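PDB 4P17: RabGAP/TBC protein from Chlamydomonas reinhardtii, which is of unsettled function but, as a flagellar member of the TBC family, probably speeds GTP hydrolysis by a Rab GTPase. Local coordinates for residues P42-Y47 and E62-G67; M247-S252 and V301-A306; D28-C33 and T295-D300. One frame throughout, in Å; residues are numbered along the deposited sequence.

How the interactions relate
Following the chain from its N terminus, helix 27-50 serves two contacts: 28-33 is its part in interaction 3 and 42-47 its part in interaction 1. Interaction 1 closes first, joining helix 27-50 to helix 57-65 at 62-67, and lies wholly within the much longer loop that interaction 3 closes at 295-300, where helix 27-50 meets the start of helix 299-306. Interaction 2 opens later, at 247-252, and closes at 301-306, joining helix 243-256 to helix 299-306, so it crosses interaction 3. R248 links all three, with a probable hydrogen bond to R65 O of interaction 1 and a salt bridge to D300 of interaction 3.

Interaction 1: residues P42-Y47 and E62-G67; sequences PLWQHY and EMIRKG
Apolar contact carries most of this meeting between P42-Y47 and E62-G67, and M63 is its centre. Its chain runs straight to the sulfur and then bends at chi3 (75°), which lays the CE methyl over one face of the W44 indole. That CH-pi contact is nearly square: CE sits 3.8 Å from the centroid of the W44 five-membered ring, 14° off the ring normal. The same methyl reaches Y47 CD2 at 4.0 Å and also brushes L43 CB. M63 SD makes oblique Met-aromatic contacts with both rings, 5.1 Å from SD to the Y47 centroid. I64 comes to the edge of the indole instead, its CG1 4.2 Å from W44 CH2.

The polar part is a water bridge. Water 1 accepts from W44 NE1 at 2.9 Å, in the indole plane, and donates to M63 O, in the helix, and G67 O, beyond it, so the buried indole N-H is satisfied. G67, with positive phi, turns the chain out of that helix.

Helix 27-50 thus packs against the end part of helix 57-65; V76 of helix 73-80 touches W44 and W75 touches Y47, while I64 faces helix 243-256 through D251, S252 and Y255.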
# COMPACT_ATOMS: atom_id res chain seq x y z
N PRO A 42 -4.38 -12.03 -21.00
CA PRO A 42 -3.52 -12.62 -22.04
C PRO A 42 -2.20 -11.88 -22.27
O PRO A 42 -1.19 -12.49 -22.68
CB PRO A 42 -4.41 -12.57 -23.30
CG PRO A 42 -5.81 -12.55 -22.77
CD PRO A 42 -5.74 -11.76 -21.48
N LEU A 43 -2.22 -10.57 -22.05
CA LEU A 43 -1.04 -9.72 -22.17
C LEU A 43 0.00 -10.09 -21.10
O LEU A 43 1.18 -10.31 -21.40
CB LEU A 43 -1.44 -8.26 -22.04
CG LEU A 43 -2.19 -7.62 -23.21
CD1 LEU A 43 -3.35 -8.45 -23.67
CD2 LEU A 43 -2.68 -6.26 -22.79
N TRP A 44 -0.44 -10.14 -19.85
CA TRP A 44 0.43 -10.59 -18.75
C TRP A 44 0.85 -12.06 -18.91
O TRP A 44 1.98 -12.41 -18.60
CB TRP A 44 -0.28 -10.43 -17.40
CG TRP A 44 -0.29 -9.01 -16.97
CD1 TRP A 44 -1.32 -8.13 -17.09
CD2 TRP A 44 0.79 -8.28 -16.39
NE1 TRP A 44 -0.96 -6.90 -16.61
CE2 TRP A 44 0.34 -6.96 -16.17
CE3 TRP A 44 2.10 -8.62 -16.02
CZ2 TRP A 44 1.13 -5.97 -15.60
CZ3 TRP A 44 2.90 -7.62 -15.45
CH2 TRP A 44 2.41 -6.33 -15.23
N GLN A 45 -0.04 -12.92 -19.36
CA GLN A 45 0.37 -14.33 -19.53
C GLN A 45 1.55 -14.45 -20.49
O GLN A 45 2.44 -15.28 -20.29
CB GLN A 45 -0.78 -15.19 -20.03
CG GLN A 45 -0.44 -16.67 -20.11
CD GLN A 45 -0.38 -17.38 -18.77
OE1 GLN A 45 0.13 -18.51 -18.68
NE2 GLN A 45 -0.94 -16.77 -17.74
N HIS A 46 1.57 -13.60 -21.51
CA HIS A 46 2.63 -13.64 -22.51
C HIS A 46 3.96 -13.39 -21.84
O HIS A 46 4.96 -14.04 -22.13
CB HIS A 46 2.38 -12.58 -23.61
CG HIS A 46 3.54 -12.41 -24.56
ND1 HIS A 46 3.89 -13.38 -25.48
CD2 HIS A 46 4.42 -11.40 -24.73
CE1 HIS A 46 4.96 -12.98 -26.15
NE2 HIS A 46 5.30 -11.78 -25.71
N TYR A 47 3.96 -12.44 -20.92
CA TYR A 47 5.19 -12.05 -20.28
C TYR A 47 5.66 -13.06 -19.24
O TYR A 47 6.85 -13.43 -19.24
CB TYR A 47 5.01 -10.66 -19.72
CG TYR A 47 5.03 -9.65 -20.86
CD1 TYR A 47 6.21 -9.41 -21.55
CD2 TYR A 47 3.90 -8.97 -21.25
CE1 TYR A 47 6.26 -8.51 -22.59
CE2 TYR A 47 3.94 -8.06 -22.30
CZ TYR A 47 5.12 -7.84 -22.97
OH TYR A 47 5.20 -6.95 -24.01
N GLU A 62 2.32 1.62 -18.27
CA GLU A 62 0.89 1.56 -18.61
C GLU A 62 0.19 0.29 -18.07
O GLU A 62 -0.89 0.36 -17.50
CB GLU A 62 0.67 1.61 -20.14
CG GLU A 62 0.95 2.95 -20.82
CD GLU A 62 0.86 2.91 -22.35
OE1 GLU A 62 0.55 1.84 -22.94
OE2 GLU A 62 1.10 3.96 -22.98
N MET A 63 0.81 -0.86 -18.28
CA MET A 63 0.27 -2.12 -17.79
C MET A 63 0.12 -2.13 -16.27
O MET A 63 -0.92 -2.54 -15.75
CB MET A 63 1.15 -3.29 -18.22
CG MET A 63 1.15 -3.54 -19.72
SD MET A 63 2.33 -4.84 -20.18
CE MET A 63 1.46 -6.32 -19.62
N ILE A 64 1.15 -1.63 -15.58
CA ILE A 64 1.18 -1.67 -14.15
C ILE A 64 0.13 -0.69 -13.62
O ILE A 64 -0.55 -0.97 -12.64
CB ILE A 64 2.61 -1.35 -13.61
CG1 ILE A 64 3.49 -2.56 -13.86
CG2 ILE A 64 2.57 -1.07 -12.08
CD1 ILE A 64 4.94 -2.43 -13.44
N ARG A 65 -0.04 0.42 -14.31
CA ARG A 65 -1.09 1.35 -13.93
C ARG A 65 -2.50 0.76 -14.05
O ARG A 65 -3.38 1.19 -13.34
CB ARG A 65 -0.98 2.62 -14.76
CG ARG A 65 0.07 3.59 -14.26
CD ARG A 65 0.06 4.90 -15.05
NE ARG A 65 1.07 5.82 -14.54
CZ ARG A 65 1.23 7.08 -14.96
NH1 ARG A 65 0.42 7.59 -15.89
NH2 ARG A 65 2.19 7.83 -14.44
N LYS A 66 -2.71 -0.19 -14.97
CA LYS A 66 -4.01 -0.85 -15.10
C LYS A 66 -4.22 -2.02 -14.12
O LYS A 66 -5.31 -2.57 -14.03
CB LYS A 66 -4.17 -1.37 -16.53
CG LYS A 66 -4.38 -0.29 -17.59
CD LYS A 66 -4.24 -0.86 -19.00
N GLY A 67 -3.17 -2.38 -13.39
CA GLY A 67 -3.28 -3.45 -12.41
C GLY A 67 -2.49 -4.69 -12.76
O GLY A 67 -2.62 -5.27 -13.83
O HOH W 1 -2.58 -4.44 -16.50

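Interaction 2: residues M247-S252 and V301-A306; sequences MRTWDS and VLMATA
V301 O is held by two bonds, from T305 N and from T305 OG1 at 2.7 Å, the hydroxyl standing above the carbonyl plane. Across the interface, R248 finds its partners outside the pair: NH2 donates to R65 O, and NH1 forms a salt bridge with D300 OD1. Bends at chi2 and chi3 fold the side chain back so that one face of the guanidinium lies against M303. M303 CG sits over that face, and M303 CB comes within 3.5 Å of R248 NH2.

This is helix-to-helix packing in the all-helical TBC fold: the segments 247-252 and 301-306 of helices 243-256 and 299-306 run at 38° to each other, 10.3 Å apart at their closest axis approach. M303 fills the interface. Its chain, bent at chi2 and chi3, carries SD to 4.2 Å from T249 CG2 and crosses that side chain at about a right angle, then turns CE in against the backbone, 4.0 Å from T249 CA and 3.7 Å from R248 O. S252 OG lies near the same methyl. An alanine in place of M303 would probably loosen the two helices, since it removes the CG over R248 and the SD and CE that meet T249 and S252. Beside it, L302 CD2 touches T249 CG2, and helix 259-271 adds V264 against T249 and M268 against L302.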
# COMPACT_ATOMS: atom_id res chain seq x y z
N MET A 247 -3.66 -2.75 -3.16
CA MET A 247 -2.62 -3.42 -3.96
C MET A 247 -2.43 -2.74 -5.30
O MET A 247 -1.33 -2.76 -5.86
CB MET A 247 -2.95 -4.90 -4.20
CG MET A 247 -3.32 -5.67 -3.00
SD MET A 247 -1.99 -5.76 -1.84
CE MET A 247 -2.79 -6.88 -0.66
N ARG A 248 -3.47 -2.11 -5.83
CA ARG A 248 -3.29 -1.37 -7.06
C ARG A 248 -2.43 -0.13 -6.85
O ARG A 248 -1.60 0.24 -7.71
CB ARG A 248 -4.63 -0.96 -7.65
CG ARG A 248 -5.37 -2.09 -8.31
CD ARG A 248 -4.78 -2.43 -9.68
NE ARG A 248 -4.78 -1.28 -10.58
CZ ARG A 248 -5.85 -0.87 -11.27
NH1 ARG A 248 -7.00 -1.55 -11.18
NH2 ARG A 248 -5.76 0.18 -12.05
N THR A 249 -2.58 0.52 -5.71
CA THR A 249 -1.67 1.62 -5.38
C THR A 249 -0.23 1.09 -5.26
O THR A 249 0.74 1.72 -5.71
CB THR A 249 -2.06 2.38 -4.08
OG1 THR A 249 -1.69 1.64 -2.91
CG2 THR A 249 -3.54 2.72 -4.02
N TRP A 250 -0.11 -0.09 -4.69
CA TRP A 250 1.21 -0.69 -4.48
C TRP A 250 1.85 -1.12 -5.80
O TRP A 250 3.08 -0.97 -6.00
CB TRP A 250 1.08 -1.88 -3.53
CG TRP A 250 0.87 -1.49 -2.06
CD1 TRP A 250 0.52 -0.22 -1.55
CD2 TRP A 250 1.00 -2.35 -0.92
NE1 TRP A 250 0.46 -0.28 -0.17
CE2 TRP A 250 0.73 -1.57 0.24
CE3 TRP A 250 1.34 -3.71 -0.76
CZ2 TRP A 250 0.77 -2.12 1.54
CZ3 TRP A 250 1.37 -4.24 0.55
CH2 TRP A 250 1.10 -3.44 1.67
N ASP A 251 1.03 -1.65 -6.71
CA ASP A 251 1.51 -1.95 -8.08
C ASP A 251 2.32 -0.77 -8.62
O ASP A 251 3.46 -0.91 -9.03
CB ASP A 251 0.37 -2.23 -9.07
CG ASP A 251 -0.37 -3.54 -8.79
OD1 ASP A 251 0.18 -4.39 -8.09
OD2 ASP A 251 -1.51 -3.72 -9.31
N SER A 252 1.72 0.40 -8.64
CA SER A 252 2.43 1.56 -9.18
C SER A 252 3.49 2.14 -8.24
O SER A 252 4.50 2.67 -8.71
CB SER A 252 1.42 2.63 -9.56
OG SER A 252 0.74 2.20 -10.75
N VAL A 301 -11.22 3.10 -11.06
CA VAL A 301 -11.47 4.53 -11.09
C VAL A 301 -10.48 5.27 -10.19
O VAL A 301 -10.05 6.39 -10.53
CB VAL A 301 -12.90 4.82 -10.68
CG1 VAL A 301 -13.13 6.33 -10.50
CG2 VAL A 301 -13.83 4.21 -11.71
N LEU A 302 -10.12 4.67 -9.07
CA LEU A 302 -9.12 5.34 -8.22
C LEU A 302 -7.83 5.57 -8.99
O LEU A 302 -7.24 6.66 -8.93
CB LEU A 302 -8.81 4.53 -6.94
CG LEU A 302 -7.80 5.25 -6.02
CD1 LEU A 302 -8.31 6.61 -5.53
CD2 LEU A 302 -7.47 4.35 -4.82
N MET A 303 -7.31 4.55 -9.65
CA MET A 303 -5.99 4.72 -10.27
C MET A 303 -6.11 5.60 -11.52
O MET A 303 -5.26 6.44 -11.81
CB MET A 303 -5.37 3.39 -10.62
CG MET A 303 -5.13 2.50 -9.41
SD MET A 303 -4.31 3.36 -8.06
CE MET A 303 -2.64 3.68 -8.65
N ALA A 304 -7.16 5.39 -12.30
CA ALA A 304 -7.35 6.21 -13.47
C ALA A 304 -7.48 7.69 -13.06
O ALA A 304 -6.97 8.61 -13.73
CB ALA A 304 -8.55 5.74 -14.24
N THR A 305 -8.15 7.93 -11.94
CA THR A 305 -8.29 9.31 -11.49
C THR A 305 -6.93 9.84 -11.03
O THR A 305 -6.56 10.97 -11.35
CB THR A 305 -9.35 9.45 -10.37
OG1 THR A 305 -10.61 8.99 -10.87
CG2 THR A 305 -9.49 10.90 -9.93
N ALA A 306 -6.15 9.02 -10.33
CA ALA A 306 -4.82 9.44 -9.87
C ALA A 306 -3.91 9.89 -11.00
O ALA A 306 -3.05 10.77 -10.82
CB ALA A 306 -4.15 8.30 -9.10

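Interaction 3: residues D28-C33 and T295-D300; sequences DERRSC and TMHQRD
The N-terminal start of helix 299-306, with the turn that leads into it, is what helix 27-50 packs against here. Q298 holds the N-cap position: its OE1 accepts from the backbone N of V301, and the side chain, bent at chi2, lies between C33 and E29, with CG 3.8 Å from E29 CG.

C33 is buried and is the residue most extensively contacted by the other segment. Its sulfur, anti to the carbonyl carbon, accepts a hydrogen bond from D300 N at 3.6 Å, with a fairly straight N-H...S angle of 159°. C33 CB rests over the centre of the R299 guanidinium, 3.4 Å from CZ; the extended R299 chain carries that group across to D34, with which NH2 makes a salt bridge. D300 OD2 comes from the side, 3.3 Å from C33 CA, and also bonds to N36 ND2.

Farther along, R30 CG packs on H297 CB, and the guanidinium stands almost perpendicular to the imidazole (89°). Water 4 accepts from R30 NH1 at 2.5 Å and is hydrogen-bonded to H297 ND1, while R30 NH1 also has a salt bridge to E244. Water 5 links the side chains of S32, Q298 and D300, donating to D300 OD2 at 2.5 Å; water 6 bridges C33 O and D300 OD1. At E29, water 2 is hydrogen-bonded to OE1 at 2.6 Å and only weakly to T295 O; water 3 sits 2.4 Å from T295 O and reaches E29 OE1 weakly.

Polar coupling between these segments therefore runs mainly through water. R30 would tend to disfavour a protonated H297, an effect that E29 and the R30-E244 pairing probably offset in part, whereas the D300 carboxylate, bonded to R248 and N36 as well as two waters, is likely to stay ionised.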
# COMPACT_ATOMS: atom_id res chain seq x y z
N ASP A 28 -21.10 -4.13 -7.88
CA ASP A 28 -20.89 -3.89 -9.30
C ASP A 28 -19.51 -3.29 -9.54
O ASP A 28 -18.88 -3.58 -10.56
CB ASP A 28 -21.96 -2.95 -9.87
CG ASP A 28 -21.83 -2.75 -11.37
OD1 ASP A 28 -21.83 -3.76 -12.12
OD2 ASP A 28 -21.74 -1.57 -11.81
N GLU A 29 -19.06 -2.44 -8.61
CA GLU A 29 -17.73 -1.84 -8.71
C GLU A 29 -16.71 -2.96 -8.81
O GLU A 29 -15.90 -3.02 -9.74
CB GLU A 29 -17.44 -0.94 -7.49
CG GLU A 29 -18.29 0.34 -7.48
CD GLU A 29 -18.15 1.19 -6.24
OE1 GLU A 29 -17.50 0.78 -5.25
OE2 GLU A 29 -18.73 2.30 -6.24
N ARG A 30 -16.78 -3.88 -7.87
CA ARG A 30 -15.82 -4.96 -7.84
C ARG A 30 -15.94 -5.88 -9.08
O ARG A 30 -14.94 -6.37 -9.61
CB ARG A 30 -15.99 -5.75 -6.52
CG ARG A 30 -15.58 -4.97 -5.28
CD ARG A 30 -15.85 -5.75 -3.99
NE ARG A 30 -15.47 -7.15 -4.11
CZ ARG A 30 -14.24 -7.61 -3.90
NH1 ARG A 30 -13.27 -6.79 -3.54
NH2 ARG A 30 -13.98 -8.91 -4.04
N ARG A 31 -17.15 -6.11 -9.57
CA ARG A 31 -17.31 -6.95 -10.76
C ARG A 31 -16.64 -6.26 -11.96
O ARG A 31 -15.90 -6.89 -12.71
CB ARG A 31 -18.80 -7.22 -10.99
CG ARG A 31 -19.23 -7.90 -12.28
CD ARG A 31 -18.24 -8.91 -12.87
NE ARG A 31 -17.74 -9.92 -11.94
CZ ARG A 31 -16.86 -10.87 -12.27
NH1 ARG A 31 -16.38 -10.94 -13.49
NH2 ARG A 31 -16.47 -11.75 -11.35
N SER A 32 -16.88 -4.97 -12.12
CA SER A 32 -16.25 -4.19 -13.18
C SER A 32 -14.74 -4.32 -13.11
O SER A 32 -14.09 -4.49 -14.13
CB SER A 32 -16.64 -2.72 -13.10
OG SER A 32 -16.10 -1.99 -14.21
N CYS A 33 -14.17 -4.23 -11.91
CA CYS A 33 -12.71 -4.27 -11.81
C CYS A 33 -12.18 -5.63 -12.15
O CYS A 33 -11.11 -5.74 -12.79
CB CYS A 33 -12.26 -3.85 -10.42
SG CYS A 33 -12.65 -2.08 -10.09
N THR A 295 -14.59 2.01 1.96
CA THR A 295 -15.43 1.28 1.00
C THR A 295 -15.10 1.69 -0.44
O THR A 295 -15.91 1.59 -1.36
CB THR A 295 -16.91 1.48 1.31
OG1 THR A 295 -17.22 2.86 1.28
CG2 THR A 295 -17.21 0.91 2.69
N MET A 296 -13.86 2.12 -0.63
CA MET A 296 -13.40 2.51 -1.95
C MET A 296 -13.05 1.24 -2.75
O MET A 296 -11.88 0.87 -2.89
CB MET A 296 -12.22 3.47 -1.83
CG MET A 296 -12.06 4.42 -3.02
SD MET A 296 -11.91 3.59 -4.63
CE MET A 296 -12.53 4.87 -5.72
N HIS A 297 -14.07 0.60 -3.30
CA HIS A 297 -13.90 -0.67 -4.00
C HIS A 297 -13.59 -0.47 -5.48
O HIS A 297 -13.07 -1.37 -6.12
CB HIS A 297 -15.15 -1.54 -3.82
CG HIS A 297 -15.37 -1.94 -2.40
ND1 HIS A 297 -14.57 -2.88 -1.78
CD2 HIS A 297 -16.24 -1.50 -1.47
CE1 HIS A 297 -14.97 -3.02 -0.52
NE2 HIS A 297 -15.98 -2.19 -0.31
N GLN A 298 -13.84 0.74 -6.00
CA GLN A 298 -13.62 1.01 -7.40
C GLN A 298 -12.15 1.31 -7.63
O GLN A 298 -11.73 2.47 -7.79
CB GLN A 298 -14.50 2.18 -7.88
CG GLN A 298 -15.30 1.88 -9.14
CD GLN A 298 -14.50 1.19 -10.22
OE1 GLN A 298 -13.27 1.25 -10.24
NE2 GLN A 298 -15.19 0.51 -11.12
N ARG A 299 -11.33 0.26 -7.63
CA ARG A 299 -9.90 0.45 -7.76
C ARG A 299 -9.48 0.93 -9.17
O ARG A 299 -8.48 1.63 -9.33
CB ARG A 299 -9.16 -0.85 -7.37
CG ARG A 299 -9.53 -2.08 -8.15
CD ARG A 299 -8.99 -3.30 -7.47
NE ARG A 299 -9.16 -4.49 -8.30
CZ ARG A 299 -10.19 -5.32 -8.22
NH1 ARG A 299 -11.17 -5.10 -7.35
NH2 ARG A 299 -10.23 -6.38 -9.00
N ASP A 300 -10.27 0.60 -10.18
CA ASP A 300 -9.99 1.07 -11.52
C ASP A 300 -10.12 2.59 -11.59
O ASP A 300 -9.24 3.30 -12.11
CB ASP A 300 -10.93 0.45 -12.55
CG ASP A 300 -10.62 -1.00 -12.90
OD1 ASP A 300 -9.48 -1.48 -12.67
OD2 ASP A 300 -11.53 -1.63 -13.49
O HOH W 2 -16.03 2.77 -4.52
O HOH W 3 -17.64 2.76 -2.62
O HOH W 4 -12.62 -4.47 -3.01
O HOH W 5 -13.78 -0.50 -13.59
O HOH W 6 -9.01 -4.07 -12.68